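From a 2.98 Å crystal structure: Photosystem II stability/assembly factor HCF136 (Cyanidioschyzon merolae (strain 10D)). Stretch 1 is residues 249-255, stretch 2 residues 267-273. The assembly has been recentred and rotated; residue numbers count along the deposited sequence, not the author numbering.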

# COMPACT_ATOMS: atom_id res chain seq x y z
N THR A 249 -13.07 -4.11 -17.76
CA THR A 249 -12.05 -4.93 -17.12
C THR A 249 -10.68 -4.65 -17.75
O THR A 249 -10.58 -4.18 -18.88
N ILE A 250 -9.63 -4.95 -16.98
CA ILE A 250 -8.28 -4.59 -17.41
C ILE A 250 -7.89 -5.34 -18.67
O ILE A 250 -7.33 -4.76 -19.61
N ASP A 251 -8.19 -6.64 -18.73
CA ASP A 251 -7.87 -7.41 -19.92
C ASP A 251 -8.73 -7.01 -21.12
O ASP A 251 -8.36 -7.30 -22.26
N ALA A 252 -9.87 -6.35 -20.89
CA ALA A 252 -10.60 -5.77 -22.00
C ALA A 252 -9.83 -4.60 -22.61
O ALA A 252 -9.82 -4.43 -23.83
N THR A 253 -9.17 -3.80 -21.77
CA THR A 253 -8.37 -2.69 -22.27
C THR A 253 -6.99 -3.16 -22.71
O THR A 253 -6.42 -2.62 -23.66
N LEU A 254 -6.42 -4.16 -22.02
CA LEU A 254 -5.14 -4.71 -22.46
C LEU A 254 -5.26 -5.31 -23.86
O LEU A 254 -4.28 -5.31 -24.62
N ASN A 255 -6.43 -5.82 -24.21
CA ASN A 255 -6.72 -6.26 -25.58
C ASN A 255 -6.95 -5.09 -26.54
O ASN A 255 -7.42 -5.28 -27.66
N TYR A 267 2.11 -12.74 -21.79
CA TYR A 267 0.67 -12.90 -21.65
C TYR A 267 0.28 -12.53 -20.23
O TYR A 267 1.02 -12.82 -19.28
N PHE A 268 -0.88 -11.89 -20.08
CA PHE A 268 -1.25 -11.24 -18.83
C PHE A 268 -1.94 -12.23 -17.90
O PHE A 268 -3.11 -12.57 -18.10
N THR A 269 -1.21 -12.67 -16.87
CA THR A 269 -1.85 -13.25 -15.70
C THR A 269 -2.77 -12.21 -15.09
O THR A 269 -2.33 -11.10 -14.75
N GLY A 270 -4.04 -12.55 -14.94
CA GLY A 270 -5.04 -11.53 -14.69
C GLY A 270 -5.25 -11.09 -13.26
O GLY A 270 -6.39 -10.97 -12.81
N SER A 271 -4.16 -10.81 -12.54
CA SER A 271 -4.26 -10.19 -11.23
C SER A 271 -3.26 -9.05 -11.13
O SER A 271 -2.29 -8.97 -11.89
N ILE A 272 -3.49 -8.17 -10.16
CA ILE A 272 -2.67 -6.99 -9.94
C ILE A 272 -2.09 -7.04 -8.53
O ILE A 272 -2.57 -7.76 -7.65
N VAL A 273 -1.04 -6.24 -8.32
CA VAL A 273 -0.25 -6.28 -7.09
C VAL A 273 0.04 -4.83 -6.70
O VAL A 273 0.08 -3.93 -7.55

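How does the helix of stretch 1 begin, and what does its first turn offer stretch 2? Thr249 sits at the N-cap, out of reach of the other stretch; in the p rotamer its OG1 accepts from Ala252 N at 3.3 Å, a capping bond at the start of the helix, where Ala252 N also makes a weak bond to Thr249 O. Ile250 follows with its CA-to-CB bond toward stretch 2, chi1 m and chi2 t. Its CD1 lies 3.9 Å from CG2 of Ile272, a strand residue with chi1 p and chi2 t, while Ile250 CG2 lies 4.2 Å from Phe268 CE2, oblique to the ring.

What does an acidic residue do beside this apolar contact? Asp251 leaves the backbone sideways, but with chi1 m its end comes nearer, and OD1 stands 3.0 Å from Phe268 CE2, at the ring edge and near its plane. There the carboxylate oxygen faces the slightly positive C-H rim rather than the electron-rich face. Asp251 OD1 is also 4.3 Å from Gly270 CA, and no hydrogen bond joins the two stretches.

Which side chains of the helix stay out of the contact? Ala252 and Thr253 are both out of reach. Thr253, chi1 p, turns its polar group back on its own helix: OG1 donates to Ile250 O at 3.0 Å.

What covers the Phe268 ring? Leu254, one turn after Ile250, points toward stretch 2 with chi1 m and chi2 t, laying CD1 over one face of the Phe268 ring, 3.5 Å from its centroid and 15° off the normal, a CH-pi contact. Leu254 CD1 is also 3.5 Å from Phe268 CG. Phe268 itself points toward the helix with chi1 t, and has the largest area covered of any residue here, touching Ile250, Asp251 and Leu254. Asn255, just past the helix, is out of reach, while Thr269 and Ser271 point away.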

# COMPACT_ATOMS: atom_id res chain seq x y z
CB THR A 249 -12.40 -6.41 -17.22
OG1 THR A 249 -12.06 -6.89 -18.53
CG2 THR A 249 -13.90 -6.61 -16.99
CB ILE A 250 -7.28 -4.83 -16.26
CG1 ILE A 250 -7.48 -3.79 -15.16
CG2 ILE A 250 -5.85 -4.79 -16.78
CD1 ILE A 250 -6.64 -4.03 -13.93
CB ASP A 251 -8.01 -8.91 -19.65
CG ASP A 251 -6.94 -9.43 -18.72
OD1 ASP A 251 -6.85 -8.92 -17.59
OD2 ASP A 251 -6.20 -10.36 -19.11
CB ALA A 252 -11.99 -5.32 -21.55
CB THR A 253 -8.24 -1.60 -21.21
OG1 THR A 253 -7.13 -1.89 -20.35
CG2 THR A 253 -9.51 -1.51 -20.38
CB LEU A 254 -4.63 -5.75 -21.47
CG LEU A 254 -4.04 -5.18 -20.17
CD1 LEU A 254 -3.51 -6.30 -19.30
CD2 LEU A 254 -2.95 -4.17 -20.47
CB ASN A 255 -7.94 -7.18 -25.58
CG ASN A 255 -7.98 -8.07 -26.80
OD1 ASN A 255 -6.95 -8.52 -27.30
ND2 ASN A 255 -9.19 -8.31 -27.31
CB TYR A 267 0.24 -14.33 -21.98
CG TYR A 267 -0.89 -14.84 -21.12
CD1 TYR A 267 -2.20 -14.43 -21.34
CD2 TYR A 267 -0.64 -15.72 -20.08
CE1 TYR A 267 -3.23 -14.89 -20.55
CE2 TYR A 267 -1.67 -16.19 -19.28
CZ TYR A 267 -2.96 -15.77 -19.52
OH TYR A 267 -3.98 -16.23 -18.73
CB PHE A 268 -2.14 -10.03 -19.09
CG PHE A 268 -2.53 -9.29 -17.85
CD1 PHE A 268 -1.59 -8.60 -17.11
CD2 PHE A 268 -3.84 -9.29 -17.40
CE1 PHE A 268 -1.94 -7.92 -15.97
CE2 PHE A 268 -4.20 -8.61 -16.25
CZ PHE A 268 -3.25 -7.93 -15.53
CB THR A 269 -0.79 -13.70 -14.69
OG1 THR A 269 -0.07 -12.56 -14.21
CG2 THR A 269 0.18 -14.68 -15.34
CB SER A 271 -4.02 -11.20 -10.10
OG SER A 271 -4.98 -12.24 -10.13
CB ILE A 272 -3.44 -5.68 -10.18
CG1 ILE A 272 -4.45 -5.43 -9.06
CG2 ILE A 272 -4.11 -5.70 -11.55
CD1 ILE A 272 -5.32 -4.22 -9.29
CB VAL A 273 1.06 -7.10 -7.28
CG1 VAL A 273 2.05 -6.90 -6.13
CG2 VAL A 273 0.74 -8.58 -7.48